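Local coordinates for protein insulinase family protease (Yersinia pestis, PDB 3GO9) that is a predicted member of the insulinase (M16) family of zinc peptidases whose own peptidase activity is not established, at residues A[346-349]-A[350-354]. Sequence-based numbering, arbitrary orientation. Where two conformers were deposited one is given.
With ZN (zinc ion), chain D.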
ATOM      1  N   THR A 346      13.862 -25.779  -9.341  1.00  9.86           N
ATOM      2  CA  THR A 346      15.216 -25.983  -9.872  1.00 10.14           C
ATOM      3  C   THR A 346      15.492 -25.036 -11.048  1.00  9.63           C
ATOM      4  O   THR A 346      16.581 -24.438 -11.139  1.00 10.06           O
ATOM      5  CB  THR A 346      15.427 -27.482 -10.260  1.00 10.18           C
ATOM      6  OG1 THR A 346      15.405 -28.290  -9.063  1.00 12.38           O
ATOM      7  CG2 THR A 346      16.776 -27.653 -10.969  1.00 12.71           C
ATOM      8  N   PHE A 347      14.505 -24.878 -11.931  1.00 10.30           N
ATOM      9  CA  PHE A 347      14.592 -23.960 -13.068  1.00 10.89           C
ATOM     10  C   PHE A 347      14.904 -22.556 -12.577  1.00 10.50           C
ATOM     11  O   PHE A 347      15.830 -21.918 -13.050  1.00 10.84           O
ATOM     12  CB  PHE A 347      13.269 -23.918 -13.857  1.00 10.31           C
ATOM     13  CG  PHE A 347      13.197 -22.759 -14.815  1.00 14.74           C
ATOM     14  CD1 PHE A 347      13.980 -22.756 -15.966  1.00 16.33           C
ATOM     15  CD2 PHE A 347      12.404 -21.656 -14.563  1.00 14.33           C
ATOM     16  CE1 PHE A 347      13.938 -21.686 -16.855  1.00 18.80           C
ATOM     17  CE2 PHE A 347      12.371 -20.552 -15.463  1.00 16.05           C
ATOM     18  CZ  PHE A 347      13.145 -20.566 -16.588  1.00 16.09           C
ATOM     19  N   VAL A 348      14.122 -22.064 -11.626  1.00  9.13           N
ATOM     20  CA  VAL A 348      14.363 -20.703 -11.109  1.00  9.18           C
ATOM     21  C   VAL A 348      15.699 -20.610 -10.340  1.00  8.91           C
ATOM     22  O   VAL A 348      16.410 -19.643 -10.481  1.00  8.46           O
ATOM     23  CB  VAL A 348      13.181 -20.189 -10.258  1.00  9.20           C
ATOM     24  CG1 VAL A 348      13.507 -18.841  -9.642  1.00 10.10           C
ATOM     25  CG2 VAL A 348      11.923 -20.083 -11.118  1.00 10.17           C
ATOM     26  N   ALA A 349      15.996 -21.586  -9.493  1.00  9.69           N
ATOM     27  CA  ALA A 349      17.199 -21.547  -8.652  1.00  9.70           C
ATOM     28  C   ALA A 349      18.439 -21.552  -9.531  1.00 10.21           C
ATOM     29  O   ALA A 349      19.434 -20.900  -9.236  1.00  9.10           O
ATOM     30  CB  ALA A 349      17.259 -22.724  -7.725  1.00 10.74           C
ATOM     31  N   ARG A 350      18.391 -22.236 -10.659  1.00 10.70           N
ATOM     32  CA  ARG A 350      19.579 -22.204 -11.530  0.60 11.16           C
ATOM     33  C   ARG A 350      19.738 -20.850 -12.199  1.00 10.26           C
ATOM     34  O   ARG A 350      20.867 -20.400 -12.430  1.00 11.47           O
ATOM     35  CB  ARG A 350      19.508 -23.348 -12.541  0.60 11.41           C
ATOM     36  CG  ARG A 350      19.755 -24.734 -11.869  0.60 14.00           C
ATOM     37  CD  ARG A 350      19.684 -25.866 -12.818  0.60 19.51           C
ATOM     38  NE  ARG A 350      18.806 -25.491 -13.911  0.60 24.54           N
ATOM     39  CZ  ARG A 350      19.023 -25.733 -15.192  0.60 25.57           C
ATOM     40  NH1 ARG A 350      20.084 -26.419 -15.596  0.60 28.50           N
ATOM     41  NH2 ARG A 350      18.125 -25.301 -16.080  0.60 27.69           N
ATOM     42  N   GLU A 351      18.635 -20.172 -12.478  1.00  9.57           N
ATOM     43  CA  GLU A 351      18.733 -18.786 -12.971  1.00 10.79           C
ATOM     44  C   GLU A 351      19.337 -17.847 -11.915  1.00 10.80           C
ATOM     45  O   GLU A 351      20.205 -17.019 -12.198  1.00 12.11           O
ATOM     46  CB  GLU A 351      17.396 -18.215 -13.360  1.00 11.37           C
ATOM     47  CG  GLU A 351      16.826 -18.821 -14.569  1.00 13.15           C
ATOM     48  CD  GLU A 351      17.770 -18.698 -15.751  1.00 14.14           C
ATOM     49  OE1 GLU A 351      18.212 -17.563 -16.002  1.00 17.09           O
ATOM     50  OE2 GLU A 351      18.076 -19.743 -16.390  1.00 17.04           O
ATOM     51  N   LEU A 352      18.848 -17.969 -10.695  1.00 11.04           N
ATOM     52  CA  LEU A 352      19.391 -17.139  -9.616  1.00 11.34           C
ATOM     53  C   LEU A 352      20.902 -17.379  -9.361  1.00 11.67           C
ATOM     54  O   LEU A 352      21.657 -16.438  -9.167  1.00 11.81           O
ATOM     55  CB  LEU A 352      18.614 -17.317  -8.339  1.00 11.32           C
ATOM     56  CG  LEU A 352      17.113 -16.995  -8.371  1.00 12.12           C
ATOM     57  CD1 LEU A 352      16.581 -17.359  -6.975  1.00 14.64           C
ATOM     58  CD2 LEU A 352      16.779 -15.579  -8.792  1.00 12.94           C
ATOM     59  N   ALA A 353      21.319 -18.635  -9.425  1.00 10.19           N
ATOM     60  CA  ALA A 353      22.714 -18.993  -9.245  1.00 11.13           C
ATOM     61  C   ALA A 353      23.567 -18.361 -10.348  1.00 11.46           C
ATOM     62  O   ALA A 353      24.650 -17.841 -10.074  1.00 11.42           O
ATOM     63  CB  ALA A 353      22.883 -20.448  -9.236  1.00 10.55           C
ATOM     64  N   ALA A 354      23.083 -18.444 -11.574  1.00 10.87           N
ATOM     65  CA  ALA A 354      23.814 -17.858 -12.715  1.00 11.97           C
ATOM     66  C   ALA A 354      23.857 -16.343 -12.627  1.00 12.68           C
ATOM     67  O   ALA A 354      24.911 -15.716 -12.852  1.00 12.48           O
ATOM     68  CB  ALA A 354      23.176 -18.327 -14.072  1.00 11.99           C
TER
HETATM   69 ZN    ZN D 603      19.521 -16.912 -17.350  0.80 19.26          ZN
HETATM   70  O   HOH W   1      17.255 -22.331 -15.408  1.00 17.13           O
HETATM   71  O   HOH W   2      21.348 -17.017 -16.574  1.00 14.56           O
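The carbonyl oxygen of Phe347 is gripped twice: the backbone N of Glu351 reaches it through a weak, long bond of 3.4 Å, and a water donates to it at 2.8 Å from O to O. The same water donates to Glu351 OE2 at 2.9 Å, so it joins a backbone carbonyl to a carboxylate one turn on; its link to Arg350 NH2 is weak and depends on one of two conformers of that side chain. Glu351 bends at chi2 (-57°), which folds its carboxylate back toward this water: OE2 takes the water, while OE1 binds the zinc ion at 2.0 Å. A second water and His302, from helix 283-309, also bind the zinc. Divided between metal and water, the carboxylate is held from both oxygens, and the bound zinc probably favours its ionised form. Arg350 carries CG beside its backbone N (chi1 -72°) and runs on extended, which sets CD 3.9 Å from Thr346 CG2; a bend at chi3 then turns the guanidinium, in this conformer, edge-on to the carbonyl oxygen of Thr346. Thr346 OG1 bonds back to Thr342 O. On the inward side, Val348 CG1 packs against Leu352 CG, and these side chains meet strand 327-336 through Leu334 and Ile332. Ala349 instead faces Tyr461 and Ile464 of helix 454-465. Bonds from the backbone N of Arg350, Leu352 and Ala353 to the carbonyls four residues earlier complete an amphipathic alpha-helix in the M16 inactive-domain region, with a peripheral zinc site bridging it to helix 283-309.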